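PDB 6WXU: dual oxidase maturation factor 1, which is probably required for the maturation of dual oxidase 1 and for its transport from the endoplasmic reticulum to the plasma membrane. Local coordinates for residues B[29-34]-B[59-64]; B[54-59]-B[196-201]; B[188-193]-B[207-212]. All coordinates share one frame; numbering follows the deposited sequence.

Contact 1: residues B[29-34]-B[59-64]. With PLC (diundecyl phosphatidyl choline), chain O.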
loop_
_atom_site.group_PDB
_atom_site.type_symbol
_atom_site.label_atom_id
_atom_site.label_comp_id
_atom_site.label_asym_id
_atom_site.label_seq_id
_atom_site.Cartn_x
_atom_site.Cartn_y
_atom_site.Cartn_z
ATOM N N THR B 29 -12.273 -32.763 -8.192
ATOM C CA THR B 29 -11.895 -33.242 -9.518
ATOM C C THR B 29 -10.722 -34.211 -9.447
ATOM O O THR B 29 -10.694 -35.207 -10.177
ATOM C CB THR B 29 -11.554 -32.072 -10.436
ATOM O OG1 THR B 29 -10.560 -31.251 -9.814
ATOM C CG2 THR B 29 -12.790 -31.244 -10.722
ATOM N N ILE B 30 -9.749 -33.941 -8.575
ATOM C CA ILE B 30 -8.596 -34.831 -8.454
ATOM C C ILE B 30 -9.038 -36.222 -8.022
ATOM O O ILE B 30 -8.650 -37.234 -8.620
ATOM C CB ILE B 30 -7.566 -34.246 -7.475
ATOM C CG1 ILE B 30 -6.787 -33.110 -8.131
ATOM C CG2 ILE B 30 -6.628 -35.326 -6.992
ATOM C CD1 ILE B 30 -5.734 -32.519 -7.234
ATOM N N PHE B 31 -9.864 -36.296 -6.980
ATOM C CA PHE B 31 -10.246 -37.612 -6.487
ATOM C C PHE B 31 -11.262 -38.298 -7.391
ATOM O O PHE B 31 -11.273 -39.531 -7.466
ATOM C CB PHE B 31 -10.746 -37.502 -5.052
ATOM C CG PHE B 31 -9.635 -37.337 -4.055
ATOM C CD1 PHE B 31 -9.106 -36.088 -3.785
ATOM C CD2 PHE B 31 -9.092 -38.436 -3.416
ATOM C CE1 PHE B 31 -8.073 -35.940 -2.883
ATOM C CE2 PHE B 31 -8.059 -38.290 -2.513
ATOM C CZ PHE B 31 -7.550 -37.042 -2.247
ATOM N N LEU B 32 -12.086 -37.543 -8.118
ATOM C CA LEU B 32 -12.929 -38.175 -9.127
ATOM C C LEU B 32 -12.091 -38.745 -10.264
ATOM O O LEU B 32 -12.412 -39.808 -10.807
ATOM C CB LEU B 32 -13.953 -37.182 -9.667
ATOM C CG LEU B 32 -15.193 -36.978 -8.803
ATOM C CD1 LEU B 32 -16.133 -35.987 -9.456
ATOM C CD2 LEU B 32 -15.891 -38.302 -8.574
ATOM N N THR B 33 -11.014 -38.053 -10.637
ATOM C CA THR B 33 -10.123 -38.566 -11.672
ATOM C C THR B 33 -9.474 -39.871 -11.234
ATOM O O THR B 33 -9.412 -40.838 -12.003
ATOM C CB THR B 33 -9.058 -37.524 -12.004
ATOM O OG1 THR B 33 -9.681 -36.371 -12.579
ATOM C CG2 THR B 33 -8.057 -38.087 -12.981
ATOM N N ALA B 34 -8.979 -39.913 -9.996
ATOM C CA ALA B 34 -8.382 -41.144 -9.486
ATOM C C ALA B 34 -9.399 -42.279 -9.453
ATOM O O ALA B 34 -9.080 -43.425 -9.799
ATOM C CB ALA B 34 -7.796 -40.904 -8.098
ATOM N N THR B 59 -12.811 -46.290 0.123
ATOM C CA THR B 59 -12.791 -45.700 1.457
ATOM C C THR B 59 -11.461 -45.016 1.738
ATOM O O THR B 59 -11.424 -43.951 2.362
ATOM C CB THR B 59 -13.078 -46.760 2.517
ATOM O OG1 THR B 59 -11.993 -47.694 2.570
ATOM C CG2 THR B 59 -14.362 -47.496 2.186
ATOM N N SER B 60 -10.359 -45.606 1.285
ATOM C CA SER B 60 -9.065 -44.968 1.487
ATOM C C SER B 60 -9.026 -43.600 0.823
ATOM O O SER B 60 -8.660 -42.608 1.464
ATOM C CB SER B 60 -7.964 -45.881 0.942
ATOM O OG SER B 60 -6.650 -45.410 1.193
ATOM N N LEU B 61 -9.493 -43.519 -0.425
ATOM C CA LEU B 61 -9.538 -42.254 -1.148
ATOM C C LEU B 61 -10.491 -41.264 -0.493
ATOM O O LEU B 61 -10.165 -40.079 -0.372
ATOM C CB LEU B 61 -9.958 -42.506 -2.594
ATOM C CG LEU B 61 -8.994 -41.999 -3.659
ATOM C CD1 LEU B 61 -7.607 -42.562 -3.427
ATOM C CD2 LEU B 61 -9.502 -42.382 -5.025
ATOM N N PHE B 62 -11.662 -41.728 -0.054
ATOM C CA PHE B 62 -12.622 -40.833 0.582
ATOM C C PHE B 62 -12.056 -40.236 1.864
ATOM O O PHE B 62 -12.203 -39.035 2.114
ATOM C CB PHE B 62 -13.926 -41.580 0.857
ATOM C CG PHE B 62 -14.859 -40.866 1.791
ATOM C CD1 PHE B 62 -15.682 -39.855 1.331
ATOM C CD2 PHE B 62 -14.928 -41.220 3.127
ATOM C CE1 PHE B 62 -16.545 -39.203 2.187
ATOM C CE2 PHE B 62 -15.789 -40.572 3.988
ATOM C CZ PHE B 62 -16.598 -39.563 3.517
ATOM N N ILE B 63 -11.397 -41.055 2.685
ATOM C CA ILE B 63 -10.808 -40.543 3.919
ATOM C C ILE B 63 -9.706 -39.543 3.608
ATOM O O ILE B 63 -9.634 -38.466 4.214
ATOM C CB ILE B 63 -10.295 -41.703 4.788
ATOM C CG1 ILE B 63 -11.463 -42.534 5.311
ATOM C CG2 ILE B 63 -9.492 -41.177 5.942
ATOM C CD1 ILE B 63 -11.037 -43.766 6.057
ATOM N N GLY B 64 -8.844 -39.864 2.644
ATOM C CA GLY B 64 -7.784 -38.938 2.292
ATOM C C GLY B 64 -8.299 -37.626 1.745
ATOM O O GLY B 64 -7.679 -36.580 1.950
HETATM C C1 PLC O . -7.051 -20.202 -8.640
HETATM C C2 PLC O . -6.629 -21.646 -8.484
HETATM C C3 PLC O . -6.347 -21.941 -7.044
HETATM C C4 PLC O . -7.918 -17.955 -4.449
HETATM C C5 PLC O . -8.067 -19.283 -3.695
HETATM C C6 PLC O . -10.504 -19.455 -3.798
HETATM C C7 PLC O . -9.376 -20.540 -2.100
HETATM C C8 PLC O . -9.444 -18.160 -2.048
HETATM C "C'" PLC O . -7.447 -23.383 -9.992
HETATM C "C1'" PLC O . -8.498 -24.241 -10.622
HETATM C "C2'" PLC O . -7.927 -24.908 -11.857
HETATM C "C3'" PLC O . -8.220 -26.395 -12.033
HETATM C "C4'" PLC O . -7.055 -27.317 -11.676
HETATM C "C5'" PLC O . -7.358 -28.600 -12.407
HETATM C "C6'" PLC O . -6.990 -29.873 -11.698
HETATM C "C7'" PLC O . -8.016 -30.910 -12.125
HETATM C "C8'" PLC O . -7.484 -32.321 -12.360
HETATM C "C9'" PLC O . -7.241 -32.654 -13.827
HETATM C "CA'" PLC O . -8.358 -33.382 -14.528
HETATM C "CB'" PLC O . -7.886 -33.892 -15.855
HETATM C CB PLC O . -5.825 -23.958 -5.748
HETATM C C1B PLC O . -5.308 -25.363 -5.731
HETATM C C2B PLC O . -4.866 -25.776 -4.346
HETATM C C3B PLC O . -4.998 -27.280 -4.216
HETATM C C4B PLC O . -4.504 -27.718 -2.862
HETATM C C5B PLC O . -3.819 -29.059 -2.981
HETATM C C6B PLC O . -4.848 -30.091 -3.363
HETATM C C7B PLC O . -4.226 -31.214 -4.162
HETATM C C8B PLC O . -3.221 -31.980 -3.333
HETATM C C9B PLC O . -3.195 -33.443 -3.762
HETATM C CAA PLC O . -2.296 -34.251 -2.856
HETATM C CBA PLC O . -1.227 -33.364 -2.261
HETATM O "O'" PLC O . -6.331 -23.454 -10.362
HETATM O OB PLC O . -6.054 -23.342 -4.746
HETATM O O2 PLC O . -7.698 -22.493 -8.898
HETATM O O3 PLC O . -6.064 -23.308 -6.997
HETATM O O1P PLC O . -9.111 -18.724 -6.885
HETATM O O2P PLC O . -7.512 -17.000 -7.867
HETATM O O3P PLC O . -6.756 -19.392 -7.514
HETATM O O4P PLC O . -7.125 -18.027 -5.640
HETATM N N PLC O . -9.331 -19.332 -2.926
HETATM P P PLC O . -7.742 -18.221 -7.089
#

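Contact 2: residues B[54-59]-B[196-201]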
loop_
_atom_site.group_PDB
_atom_site.type_symbol
_atom_site.label_atom_id
_atom_site.label_comp_id
_atom_site.label_asym_id
_atom_site.label_seq_id
_atom_site.Cartn_x
_atom_site.Cartn_y
_atom_site.Cartn_z
ATOM N N LEU B 54 -12.407 -52.761 -4.533
ATOM C CA LEU B 54 -13.242 -51.582 -4.711
ATOM C C LEU B 54 -13.456 -50.857 -3.389
ATOM O O LEU B 54 -13.234 -49.646 -3.290
ATOM C CB LEU B 54 -14.575 -51.982 -5.339
ATOM C CG LEU B 54 -15.480 -50.835 -5.781
ATOM C CD1 LEU B 54 -14.838 -50.071 -6.921
ATOM C CD2 LEU B 54 -16.844 -51.360 -6.184
ATOM N N LEU B 55 -13.874 -51.586 -2.352
ATOM C CA LEU B 55 -14.091 -50.947 -1.057
ATOM C C LEU B 55 -12.787 -50.410 -0.483
ATOM O O LEU B 55 -12.737 -49.279 0.018
ATOM C CB LEU B 55 -14.734 -51.934 -0.085
ATOM C CG LEU B 55 -16.067 -52.532 -0.530
ATOM C CD1 LEU B 55 -16.691 -53.355 0.586
ATOM C CD2 LEU B 55 -17.023 -51.446 -0.997
ATOM N N ARG B 56 -11.717 -51.202 -0.559
ATOM C CA ARG B 56 -10.452 -50.804 0.045
ATOM C C ARG B 56 -9.877 -49.561 -0.619
ATOM O O ARG B 56 -9.185 -48.775 0.036
ATOM C CB ARG B 56 -9.456 -51.962 -0.022
ATOM C CG ARG B 56 -8.051 -51.603 0.416
ATOM C CD ARG B 56 -7.133 -52.795 0.319
ATOM N NE ARG B 56 -5.757 -52.437 0.638
ATOM C CZ ARG B 56 -4.771 -53.317 0.756
ATOM N NH1 ARG B 56 -5.012 -54.609 0.583
ATOM N NH2 ARG B 56 -3.543 -52.907 1.049
ATOM N N VAL B 57 -10.159 -49.350 -1.899
ATOM C CA VAL B 57 -9.649 -48.148 -2.548
ATOM C C VAL B 57 -10.616 -46.972 -2.418
ATOM O O VAL B 57 -10.175 -45.829 -2.256
ATOM C CB VAL B 57 -9.305 -48.434 -4.018
ATOM C CG1 VAL B 57 -10.563 -48.599 -4.854
ATOM C CG2 VAL B 57 -8.438 -47.333 -4.571
ATOM N N VAL B 58 -11.923 -47.232 -2.407
ATOM C CA VAL B 58 -12.890 -46.144 -2.317
ATOM C C VAL B 58 -12.832 -45.489 -0.945
ATOM O O VAL B 58 -12.794 -44.258 -0.835
ATOM C CB VAL B 58 -14.306 -46.649 -2.649
ATOM C CG1 VAL B 58 -15.363 -45.686 -2.130
ATOM C CG2 VAL B 58 -14.459 -46.824 -4.148
ATOM N N THR B 59 -12.811 -46.290 0.123
ATOM C CA THR B 59 -12.791 -45.700 1.457
ATOM C C THR B 59 -11.461 -45.016 1.738
ATOM O O THR B 59 -11.424 -43.951 2.362
ATOM C CB THR B 59 -13.078 -46.760 2.517
ATOM O OG1 THR B 59 -11.993 -47.694 2.570
ATOM C CG2 THR B 59 -14.362 -47.496 2.186
ATOM N N VAL B 196 0.803 -46.642 2.446
ATOM C CA VAL B 196 2.070 -47.241 2.038
ATOM C C VAL B 196 2.285 -48.568 2.752
ATOM O O VAL B 196 2.513 -49.603 2.115
ATOM C CB VAL B 196 3.239 -46.273 2.287
ATOM C CG1 VAL B 196 4.556 -47.019 2.242
ATOM C CG2 VAL B 196 3.229 -45.163 1.254
ATOM N N MET B 197 2.212 -48.564 4.082
ATOM C CA MET B 197 2.454 -49.768 4.864
ATOM C C MET B 197 1.300 -50.756 4.818
ATOM O O MET B 197 1.362 -51.782 5.501
ATOM C CB MET B 197 2.762 -49.398 6.312
ATOM C CG MET B 197 3.997 -48.535 6.451
ATOM S SD MET B 197 4.806 -48.714 8.043
ATOM C CE MET B 197 3.495 -48.186 9.130
ATOM N N LEU B 198 0.252 -50.474 4.052
ATOM C CA LEU B 198 -0.753 -51.479 3.741
ATOM C C LEU B 198 -0.523 -52.144 2.394
ATOM O O LEU B 198 -0.929 -53.295 2.209
ATOM C CB LEU B 198 -2.154 -50.861 3.763
ATOM C CG LEU B 198 -2.887 -50.924 5.100
ATOM C CD1 LEU B 198 -4.175 -50.137 5.025
ATOM C CD2 LEU B 198 -3.168 -52.367 5.459
ATOM N N SER B 199 0.111 -51.447 1.447
ATOM C CA SER B 199 0.389 -52.043 0.143
ATOM C C SER B 199 1.325 -53.234 0.290
ATOM O O SER B 199 0.952 -54.372 -0.008
ATOM C CB SER B 199 0.986 -51.001 -0.806
ATOM O OG SER B 199 2.324 -50.715 -0.453
ATOM N N MET B 200 2.549 -52.989 0.753
ATOM C CA MET B 200 3.409 -54.088 1.145
ATOM C C MET B 200 2.792 -54.789 2.351
ATOM O O MET B 200 2.156 -54.147 3.189
ATOM C CB MET B 200 4.814 -53.597 1.477
ATOM C CG MET B 200 4.924 -52.790 2.757
ATOM S SD MET B 200 6.598 -52.177 3.023
ATOM C CE MET B 200 6.468 -51.504 4.671
ATOM N N PRO B 201 2.935 -56.103 2.450
ATOM C CA PRO B 201 2.180 -56.818 3.484
ATOM C C PRO B 201 2.717 -56.535 4.874
ATOM O O PRO B 201 3.704 -57.131 5.318
ATOM C CB PRO B 201 2.363 -58.292 3.101
ATOM C CG PRO B 201 2.857 -58.274 1.680
ATOM C CD PRO B 201 3.644 -57.019 1.544
#

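Contact 3: residues B[188-193]-B[207-212]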
loop_
_atom_site.group_PDB
_atom_site.type_symbol
_atom_site.label_atom_id
_atom_site.label_comp_id
_atom_site.label_asym_id
_atom_site.label_seq_id
_atom_site.Cartn_x
_atom_site.Cartn_y
_atom_site.Cartn_z
ATOM N N PHE B 188 -3.072 -36.306 7.924
ATOM C CA PHE B 188 -2.882 -36.593 6.507
ATOM C C PHE B 188 -1.603 -37.385 6.273
ATOM O O PHE B 188 -1.581 -38.330 5.472
ATOM C CB PHE B 188 -2.861 -35.288 5.717
ATOM C CG PHE B 188 -2.760 -35.474 4.237
ATOM C CD1 PHE B 188 -3.831 -35.958 3.514
ATOM C CD2 PHE B 188 -1.603 -35.142 3.566
ATOM C CE1 PHE B 188 -3.744 -36.121 2.155
ATOM C CE2 PHE B 188 -1.512 -35.302 2.205
ATOM C CZ PHE B 188 -2.584 -35.792 1.498
ATOM N N LEU B 189 -0.524 -37.014 6.965
ATOM C CA LEU B 189 0.718 -37.772 6.854
ATOM C C LEU B 189 0.532 -39.210 7.317
ATOM O O LEU B 189 1.043 -40.147 6.689
ATOM C CB LEU B 189 1.812 -37.091 7.667
ATOM C CG LEU B 189 3.206 -37.697 7.574
ATOM C CD1 LEU B 189 3.844 -37.322 6.253
ATOM C CD2 LEU B 189 4.051 -37.227 8.740
ATOM N N CYS B 190 -0.197 -39.407 8.415
ATOM C CA CYS B 190 -0.468 -40.760 8.885
ATOM C C CYS B 190 -1.309 -41.545 7.889
ATOM O O CYS B 190 -1.142 -42.761 7.767
ATOM C CB CYS B 190 -1.163 -40.719 10.244
ATOM S SG CYS B 190 -0.171 -40.009 11.565
ATOM N N TRP B 191 -2.213 -40.880 7.170
ATOM C CA TRP B 191 -2.989 -41.579 6.151
ATOM C C TRP B 191 -2.103 -42.033 5.000
ATOM O O TRP B 191 -2.251 -43.154 4.496
ATOM C CB TRP B 191 -4.113 -40.682 5.639
ATOM C CG TRP B 191 -4.823 -41.212 4.437
ATOM C CD1 TRP B 191 -5.780 -42.177 4.413
ATOM C CD2 TRP B 191 -4.647 -40.789 3.084
ATOM N NE1 TRP B 191 -6.207 -42.389 3.127
ATOM C CE2 TRP B 191 -5.524 -41.546 2.291
ATOM C CE3 TRP B 191 -3.828 -39.844 2.465
ATOM C CZ2 TRP B 191 -5.604 -41.391 0.915
ATOM C CZ3 TRP B 191 -3.909 -39.691 1.101
ATOM C CH2 TRP B 191 -4.789 -40.459 0.340
ATOM N N LEU B 192 -1.180 -41.172 4.568
ATOM C CA LEU B 192 -0.223 -41.570 3.538
ATOM C C LEU B 192 0.579 -42.787 3.977
ATOM O O LEU B 192 0.711 -43.764 3.229
ATOM C CB LEU B 192 0.712 -40.410 3.209
ATOM C CG LEU B 192 0.175 -39.301 2.315
ATOM C CD1 LEU B 192 1.263 -38.287 2.054
ATOM C CD2 LEU B 192 -0.329 -39.887 1.017
ATOM N N LEU B 193 1.123 -42.748 5.194
ATOM C CA LEU B 193 1.907 -43.880 5.675
ATOM C C LEU B 193 1.060 -45.131 5.846
ATOM O O LEU B 193 1.566 -46.241 5.671
ATOM C CB LEU B 193 2.592 -43.534 6.992
ATOM C CG LEU B 193 3.881 -42.731 6.872
ATOM C CD1 LEU B 193 4.515 -42.555 8.233
ATOM C CD2 LEU B 193 4.836 -43.422 5.922
ATOM N N GLY B 207 -2.913 -51.382 10.459
ATOM C CA GLY B 207 -3.992 -51.252 11.418
ATOM C C GLY B 207 -3.667 -50.345 12.584
ATOM O O GLY B 207 -4.582 -49.866 13.261
ATOM N N HIS B 208 -2.385 -50.102 12.843
ATOM C CA HIS B 208 -1.996 -49.189 13.906
ATOM C C HIS B 208 -1.789 -47.763 13.422
ATOM O O HIS B 208 -1.824 -46.838 14.238
ATOM C CB HIS B 208 -0.720 -49.682 14.588
ATOM C CG HIS B 208 -0.955 -50.758 15.601
ATOM N ND1 HIS B 208 -0.726 -50.574 16.946
ATOM C CD2 HIS B 208 -1.409 -52.026 15.466
ATOM C CE1 HIS B 208 -1.023 -51.685 17.597
ATOM N NE2 HIS B 208 -1.439 -52.581 16.721
ATOM N N MET B 209 -1.564 -47.560 12.126
ATOM C CA MET B 209 -1.516 -46.199 11.609
ATOM C C MET B 209 -2.910 -45.650 11.342
ATOM O O MET B 209 -3.100 -44.429 11.348
ATOM C CB MET B 209 -0.674 -46.136 10.340
ATOM C CG MET B 209 0.786 -46.429 10.570
ATOM S SD MET B 209 1.602 -45.229 11.635
ATOM C CE MET B 209 1.745 -43.846 10.516
ATOM N N LEU B 210 -3.893 -46.521 11.106
ATOM C CA LEU B 210 -5.264 -46.034 10.978
ATOM C C LEU B 210 -5.753 -45.415 12.284
ATOM O O LEU B 210 -6.457 -44.396 12.275
ATOM C CB LEU B 210 -6.192 -47.165 10.540
ATOM C CG LEU B 210 -6.107 -47.544 9.063
ATOM C CD1 LEU B 210 -7.078 -48.659 8.738
ATOM C CD2 LEU B 210 -6.383 -46.335 8.201
ATOM N N LEU B 211 -5.386 -46.012 13.419
ATOM C CA LEU B 211 -5.761 -45.446 14.710
ATOM C C LEU B 211 -5.179 -44.052 14.895
ATOM O O LEU B 211 -5.836 -43.169 15.454
ATOM C CB LEU B 211 -5.307 -46.365 15.839
ATOM C CG LEU B 211 -6.172 -47.593 16.094
ATOM C CD1 LEU B 211 -5.560 -48.435 17.189
ATOM C CD2 LEU B 211 -7.564 -47.166 16.480
ATOM N N ALA B 212 -3.945 -43.833 14.442
ATOM C CA ALA B 212 -3.363 -42.499 14.524
ATOM C C ALA B 212 -4.084 -41.532 13.598
ATOM O O ALA B 212 -4.333 -40.377 13.968
ATOM C CB ALA B 212 -1.877 -42.556 14.191
#

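Contact 1: residues B[29-34]-B[59-64]
F31 and L61 carry most of this contact, a thin seam between two nearly antiparallel helical segments whose axes stay 10.8 Å apart at closest approach. The ring of F31 bridges that width. With chi1 at -77°, its CG lies anti to the carbonyl carbon and the phenyl reaches across to the other helix, where L61 CG sits at the ring edge, in plane, 3.6 Å from F31 CD2. The ring also meets backbone: F31 CE2 is 3.5 Å from L61 O, and F31 CZ 4.1 Å from G64 C, one turn further on. The second touch is smaller, A34 CB against the methyl L61 CD2 at 3.8 Å, so that L61 touches both F31 and A34. An alanine in place of F31 would remove the ring, and the flank of L61 and G64 would probably lose its cover from 29-34, with A34 left as the main link. Another face of 29-34 meets the bound phosphatidylcholine: T29 OG1 lies 3.5 Å from C7' of one acyl chain, and I30 CD1 lies 3.7 Å from C7B of the other. Helices 22-41 and 50-72 are thus joined here by apolar packing, while beyond them S60 OG hydrogen-bonds N195 of helix 170-199 and I63 packs on L260 and C261 of helix 249-273.

Contact 2: residues B[54-59]-B[196-201]
S199, whose backbone N lies near the plane of the R56 guanidinium at its edge, turns its hydroxyl back onto its own helix: S199 OG donates to V196 O over 2.8 Å, in the carbonyl plane and on a lone pair. This bond lies in the last turn of helix 170-199, and M200 is the first residue to leave helical geometry. R56 reaches this end from helix 50-72. Its CG is anti to the backbone N (chi1 173°) and the chain stays extended to NE, which lets the arginine span the 10.4 Å between R56 CA and L198 CA. NH2 makes the bond: R56 NH2 gives a weak hydrogen bond of 2.9 Å to L198 O, bent to 126° at the hydrogen. The same nitrogen passes 3.7 Å from L198 CB. Behind R56, V57 and V58 pack on F38 and L35 of helix 22-41; beyond L198, M197 touches an apolar side chain of another protein chain. A positive guanidinium set against a carbonyl at the C-terminal end of a helix probably gains from the partial negative charge there, yet one bent bond at the protein surface implies a light polar tether between the two transmembrane helices, not a rigid clasp.

Contact 3: residues B[188-193]-B[207-212]
M209 is the main bump on segment 207-212, and it pushes its methyl group between L193 and C190. Its chain is curled, with bends at chi2 (-63°) and chi3 (-74°) that fold the chain and bring CE against the facing helix. There M209 CE rests 3.6 Å from L193 CB. It also comes within 3.8 Å of L193 CD1, so the methyl touches both the stem and one terminal methyl of the leucine, and the two side chains slant across each other. Part of the hollow is backbone: C190 O is 4.1 Å from M209 CE, with C190 CB a little further off. A194, next to L193, and M197, a turn further along helix 170-199, also pack on M209. This is knobs-into-holes packing, with the knob seated among residues at positions i, i+3, i+4 and i+7. It belongs to a helical hairpin, in which helix 170-199 turns sharply into helix 203-224 and the two run back antiparallel; the segment axes cross at -165° and approach to 8.5 Å. The small side chains of C190 and A212 at the crossing are consistent with that closeness. C190 points at the partner helix and returns the insertion, its sulfur entering a hollow framed by M209, A212, T213 and F216. C190 SG meets A212 CB at 4.0 Å, a rounded sulfur against a single methyl, and the alpha carbons of C190 and M209 are 6.2 Å apart. L193 stands at the margin of this interface, closing one side of the methionine pocket. Away from the seam, F188 and W191 turn to helix 50-72, where they pack on I67 and I63, while L210 and L211 lean on helix 249-273 through L264, M268, I262 and L266.

The three contacts step across the transmembrane bundle from helix 22-41 to helix 203-224. Contacts 1 and 2 share T59 on helix 50-72, their centres about 13 Å apart. Contacts 2 and 3 share helix 170-199, with centres about 12 Å apart, and meet where M197 CE lies 3.5 Å from M209 CG. Contacts 1 and 3, about 16 Å apart between centres, touch through W191: its CE2 is 3.5 Å from G64 CA, and its NE1 makes a weak hydrogen bond of 3.0 Å to S60 O. The phosphatidylcholine adjoins contact 1, where T29, I30 and T33 line its pocket, on the flank of helix 22-41.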